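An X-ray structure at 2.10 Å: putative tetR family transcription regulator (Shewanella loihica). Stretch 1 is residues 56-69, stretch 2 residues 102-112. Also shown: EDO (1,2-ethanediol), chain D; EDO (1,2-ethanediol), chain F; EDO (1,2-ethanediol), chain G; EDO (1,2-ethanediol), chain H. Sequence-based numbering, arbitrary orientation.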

# COMPACT_ATOMS: atom_id res chain seq x y z
N LEU A 56 -17.03 10.29 -9.57
CA LEU A 56 -16.19 9.94 -10.72
C LEU A 56 -15.05 9.03 -10.26
O LEU A 56 -14.81 8.00 -10.90
N LEU A 57 -14.37 9.37 -9.15
CA LEU A 57 -13.29 8.52 -8.61
C LEU A 57 -13.83 7.13 -8.21
O LEU A 57 -13.18 6.13 -8.48
N GLU A 58 -15.01 7.09 -7.57
CA GLU A 58 -15.62 5.83 -7.10
C GLU A 58 -16.00 4.92 -8.28
O GLU A 58 -15.74 3.72 -8.23
N GLN A 59 -16.57 5.51 -9.35
CA GLN A 59 -16.98 4.76 -10.54
C GLN A 59 -15.75 4.25 -11.28
O GLN A 59 -15.74 3.11 -11.75
N LEU A 60 -14.69 5.09 -11.36
CA LEU A 60 -13.43 4.69 -11.98
C LEU A 60 -12.81 3.53 -11.19
O LEU A 60 -12.42 2.51 -11.78
N PHE A 61 -12.73 3.69 -9.85
CA PHE A 61 -12.17 2.71 -8.92
C PHE A 61 -12.81 1.34 -9.12
O PHE A 61 -12.09 0.37 -9.36
N LEU A 62 -14.16 1.27 -9.05
CA LEU A 62 -14.90 0.01 -9.18
C LEU A 62 -14.73 -0.59 -10.58
O LEU A 62 -14.62 -1.82 -10.71
N GLY A 63 -14.69 0.29 -11.59
CA GLY A 63 -14.49 -0.10 -12.98
C GLY A 63 -13.17 -0.80 -13.21
O GLY A 63 -13.15 -1.90 -13.79
N VAL A 64 -12.06 -0.20 -12.73
CA VAL A 64 -10.71 -0.77 -12.86
C VAL A 64 -10.64 -2.08 -12.03
O VAL A 64 -10.12 -3.08 -12.53
N LYS A 65 -11.20 -2.10 -10.81
CA LYS A 65 -11.24 -3.31 -9.97
C LYS A 65 -11.95 -4.45 -10.74
O LYS A 65 -11.44 -5.57 -10.75
N GLN A 66 -13.10 -4.14 -11.41
CA GLN A 66 -13.84 -5.14 -12.18
C GLN A 66 -12.99 -5.68 -13.34
O GLN A 66 -12.95 -6.90 -13.52
N GLU A 67 -12.28 -4.81 -14.08
CA GLU A 67 -11.37 -5.22 -15.16
C GLU A 67 -10.29 -6.19 -14.65
O GLU A 67 -10.03 -7.22 -15.28
N PHE A 68 -9.67 -5.84 -13.52
CA PHE A 68 -8.63 -6.64 -12.88
C PHE A 68 -9.18 -8.04 -12.50
O PHE A 68 -8.57 -9.06 -12.84
N ALA A 69 -10.34 -8.06 -11.83
CA ALA A 69 -11.00 -9.29 -11.37
C ALA A 69 -11.34 -10.18 -12.56
O ALA A 69 -11.03 -11.37 -12.52
N LEU A 102 -0.61 2.26 -16.10
CA LEU A 102 -1.41 3.37 -15.59
C LEU A 102 -2.45 2.91 -14.54
O LEU A 102 -2.50 3.47 -13.43
N LYS A 103 -3.24 1.88 -14.89
CA LYS A 103 -4.25 1.31 -13.99
C LYS A 103 -3.61 0.71 -12.74
O LYS A 103 -4.19 0.82 -11.65
N GLN A 104 -2.39 0.14 -12.88
CA GLN A 104 -1.66 -0.41 -11.74
C GLN A 104 -1.18 0.73 -10.81
O GLN A 104 -1.33 0.62 -9.59
N ALA A 105 -0.64 1.82 -11.38
CA ALA A 105 -0.22 2.99 -10.59
C ALA A 105 -1.44 3.56 -9.81
O ALA A 105 -1.29 3.95 -8.66
N PHE A 106 -2.65 3.53 -10.43
CA PHE A 106 -3.93 3.94 -9.84
C PHE A 106 -4.24 3.06 -8.63
O PHE A 106 -4.66 3.60 -7.60
N PHE A 107 -3.99 1.73 -8.71
CA PHE A 107 -4.20 0.83 -7.55
C PHE A 107 -3.21 1.16 -6.44
O PHE A 107 -3.58 1.30 -5.28
N GLN A 108 -1.95 1.34 -6.80
CA GLN A 108 -0.91 1.65 -5.84
C GLN A 108 -1.29 2.95 -5.09
O GLN A 108 -1.19 3.02 -3.87
N LEU A 109 -1.84 3.91 -5.79
CA LEU A 109 -2.22 5.15 -5.12
C LEU A 109 -3.54 5.09 -4.34
O LEU A 109 -3.65 5.78 -3.33
N TYR A 110 -4.56 4.35 -4.83
CA TYR A 110 -5.90 4.45 -4.24
C TYR A 110 -6.50 3.20 -3.56
O TYR A 110 -7.39 3.37 -2.73
N SER A 111 -6.06 1.98 -3.93
CA SER A 111 -6.59 0.69 -3.45
C SER A 111 -6.66 0.49 -1.94
O SER A 111 -7.58 -0.20 -1.46
N MSE A 112 -5.69 1.01 -1.20
CA MSE A 112 -5.65 0.81 0.25
C MSE A 112 -5.46 2.11 1.00
O MSE A 112 -5.13 2.12 2.19

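Two helical segments, one spanning stretch 1 and one running through most of stretch 2, cross at 119° between their N-to-C directions, with axes 10.9 Å apart at closest approach, and the two stretches bury 622 Å² between them. The three residues that cover the most surface are F107, F106 and V64.

V64 points toward the second helix with chi1 t, near the place where the backbones come close (V64 CA to K103 CA, 6.9 Å). Its CG1 lies 3.7 Å from K103 CB and also 3.7 Å from F107 CZ, while CG2 is 4.4 Å from F106 CD2, so this small branched side chain meets three residues spread over about one turn.

The CA-to-CB bond of F106 (chi1 t, chi2 85°) points toward the first helix, and its ring inserts among four residues there. L57 CD1 approaches the ring edge at 3.8 Å from F106 CE1, and F61 CA meets the edge at 3.7 Å from F106 CE2. L60 CD2 is 3.6 Å from F106 CE1. L57 and L60 share the t, p rotamer; both leave their backbone sideways, and their ends come nearer to the partner helix. L57 CD1 also lies over one face of the Y110 ring, 4.1 Å from Y110 CD1; Y110 has chi1 m. F61, with chi1 t, brings CD1 to 4.0 Å from F106 CE2, and S111 CA sits at the edge of the F61 ring, 3.8 Å from F61 CE1.

F107 covers the most surface. Its CA-to-CB bond runs sideways, but chi1 m and chi2 -21° carry the ring to the first helix, where its edge meets the face of F68 (chi1 t): centroids are 5.4 Å apart, planes at 84°, and F107 CE2 is 3.8 Å from F68 CG. K65, bent at chi1 and chi2 (both m) and then extended (t, t), lays CE 3.7 Å from F107 CE1 and holds NZ over the ring face, 4.9 Å from the centroid, in a cation-pi contact.

A 1,2-ethanediol (chain D), probably from the crystallisation liquor, bridges the two stretches here. K65 NZ donates to both its hydroxyls, O1 and O2, at 2.8 Å each, and S111 OG donates to O2 at 2.6 Å; that O2 also lies over the F107 face.

At the exposed margin, K103 (m, t, t, t) extends its ammonium to E67 (m, t), forming a salt bridge with a hydrogen bond of 2.8 Å from K103 NZ to E67 OE1. Two further ethanediols donate to this carboxylate: chain G O1 to E67 OE1 at 2.7 Å, and chain H O2 to E67 OE2 at 2.9 Å.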

# COMPACT_ATOMS: atom_id res chain seq x y z
CB LEU A 56 -15.67 11.21 -11.42
CG LEU A 56 -14.65 11.08 -12.57
CD1 LEU A 56 -15.09 10.05 -13.64
CD2 LEU A 56 -14.39 12.45 -13.23
CB LEU A 57 -12.59 9.18 -7.39
CG LEU A 57 -11.58 8.29 -6.63
CD1 LEU A 57 -10.43 7.89 -7.53
CD2 LEU A 57 -11.09 8.94 -5.35
CB GLU A 58 -16.84 6.13 -6.24
CG GLU A 58 -16.46 6.73 -4.89
CD GLU A 58 -17.61 7.23 -4.03
OE1 GLU A 58 -18.78 7.16 -4.46
OE2 GLU A 58 -17.32 7.67 -2.89
CB GLN A 59 -17.88 5.60 -11.48
CG GLN A 59 -19.28 5.90 -10.92
CD GLN A 59 -20.03 4.66 -10.47
OE1 GLN A 59 -20.32 3.76 -11.25
NE2 GLN A 59 -20.32 4.58 -9.17
CB LEU A 60 -12.48 5.90 -12.01
CG LEU A 60 -11.09 5.67 -12.58
CD1 LEU A 60 -11.15 5.20 -14.04
CD2 LEU A 60 -10.22 6.91 -12.43
CB PHE A 61 -12.37 3.19 -7.47
CG PHE A 61 -11.81 2.28 -6.40
CD1 PHE A 61 -10.46 2.27 -6.11
CD2 PHE A 61 -12.65 1.45 -5.66
CE1 PHE A 61 -9.94 1.42 -5.13
CE2 PHE A 61 -12.13 0.62 -4.67
CZ PHE A 61 -10.79 0.62 -4.41
CB LEU A 62 -16.39 0.18 -8.83
CG LEU A 62 -16.72 0.59 -7.39
CD1 LEU A 62 -18.17 1.00 -7.26
CD2 LEU A 62 -16.37 -0.53 -6.37
CB VAL A 64 -9.56 0.22 -12.51
CG1 VAL A 64 -8.20 -0.42 -12.78
CG2 VAL A 64 -9.68 1.52 -13.33
CB LYS A 65 -11.94 -3.05 -8.61
CG LYS A 65 -11.12 -2.24 -7.61
CD LYS A 65 -10.11 -3.10 -6.87
CE LYS A 65 -9.19 -2.26 -6.03
NZ LYS A 65 -8.50 -3.09 -5.01
CB GLN A 66 -15.18 -4.61 -12.69
CG GLN A 66 -16.09 -5.75 -13.20
CD GLN A 66 -16.47 -6.73 -12.12
OE1 GLN A 66 -17.14 -6.39 -11.15
NE2 GLN A 66 -16.00 -7.97 -12.24
CB GLU A 67 -10.70 -3.99 -15.78
CG GLU A 67 -11.60 -3.18 -16.68
CD GLU A 67 -10.92 -1.94 -17.20
OE1 GLU A 67 -9.69 -1.99 -17.44
OE2 GLU A 67 -11.60 -0.89 -17.34
CB PHE A 68 -8.13 -5.91 -11.63
CG PHE A 68 -7.16 -6.67 -10.76
CD1 PHE A 68 -5.83 -6.82 -11.14
CD2 PHE A 68 -7.56 -7.19 -9.53
CE1 PHE A 68 -4.92 -7.48 -10.30
CE2 PHE A 68 -6.66 -7.85 -8.70
CZ PHE A 68 -5.34 -7.99 -9.09
CB ALA A 69 -12.25 -8.95 -10.58
CB LEU A 102 -2.09 4.11 -16.76
CG LEU A 102 -2.85 5.38 -16.42
CD1 LEU A 102 -1.95 6.42 -15.76
CD2 LEU A 102 -3.44 5.97 -17.67
CB LYS A 103 -5.08 0.26 -14.72
CG LYS A 103 -6.06 0.88 -15.69
CD LYS A 103 -6.62 -0.13 -16.67
CE LYS A 103 -7.46 0.62 -17.68
NZ LYS A 103 -7.95 -0.28 -18.75
CB GLN A 104 -0.49 -1.31 -12.20
CG GLN A 104 0.39 -1.81 -11.05
CD GLN A 104 -0.36 -2.54 -9.96
OE1 GLN A 104 -1.42 -3.15 -10.19
NE2 GLN A 104 0.17 -2.52 -8.75
CB ALA A 105 0.38 4.06 -11.50
CB PHE A 106 -5.06 3.86 -10.90
CG PHE A 106 -6.45 4.12 -10.36
CD1 PHE A 106 -6.92 5.42 -10.23
CD2 PHE A 106 -7.27 3.07 -9.96
CE1 PHE A 106 -8.19 5.67 -9.71
CE2 PHE A 106 -8.54 3.32 -9.43
CZ PHE A 106 -9.00 4.62 -9.33
CB PHE A 107 -4.06 -0.65 -7.93
CG PHE A 107 -5.21 -1.32 -8.65
CD1 PHE A 107 -6.50 -0.79 -8.58
CD2 PHE A 107 -5.02 -2.51 -9.32
CE1 PHE A 107 -7.56 -1.43 -9.22
CE2 PHE A 107 -6.10 -3.17 -9.92
CZ PHE A 107 -7.35 -2.62 -9.87
CB GLN A 108 0.43 1.76 -6.60
CG GLN A 108 1.67 1.35 -5.83
CD GLN A 108 1.67 -0.05 -5.25
OE1 GLN A 108 1.31 -0.25 -4.10
NE2 GLN A 108 2.18 -1.04 -5.98
CB LEU A 109 -2.33 6.28 -6.16
CG LEU A 109 -1.04 6.77 -6.80
CD1 LEU A 109 -1.33 7.46 -8.12
CD2 LEU A 109 -0.29 7.71 -5.85
CB TYR A 110 -6.89 4.93 -5.32
CG TYR A 110 -6.57 6.31 -5.85
CD1 TYR A 110 -7.05 7.45 -5.22
CD2 TYR A 110 -5.81 6.48 -7.00
CE1 TYR A 110 -6.74 8.73 -5.69
CE2 TYR A 110 -5.49 7.75 -7.48
CZ TYR A 110 -5.95 8.87 -6.82
OH TYR A 110 -5.64 10.12 -7.29
CB SER A 111 -5.74 -0.46 -3.99
OG SER A 111 -6.20 -0.79 -5.28
CB MSE A 112 -4.49 -0.15 0.56
CG MSE A 112 -4.90 -1.24 1.50
SE MSE A 112 -3.56 -2.57 1.66
CE MSE A 112 -2.11 -1.47 2.11
C1 EDO D . -6.05 -5.65 -5.75
O1 EDO D . -7.46 -5.52 -5.83
C2 EDO D . -5.41 -4.50 -6.51
O2 EDO D . -5.90 -3.26 -6.01
C1 EDO F . 0.22 2.25 -0.94
O1 EDO F . 0.59 1.61 -2.17
C2 EDO F . -0.65 1.28 -0.14
O2 EDO F . -1.35 2.00 0.89
C1 EDO G . -7.55 -4.83 -18.85
O1 EDO G . -7.86 -3.87 -17.83
C2 EDO G . -8.23 -6.16 -18.50
O2 EDO G . -7.83 -7.17 -19.44
C1 EDO H . -10.81 3.93 -18.01
O1 EDO H . -9.89 3.14 -18.77
C2 EDO H . -12.00 3.06 -17.60
O2 EDO H . -11.53 1.97 -16.80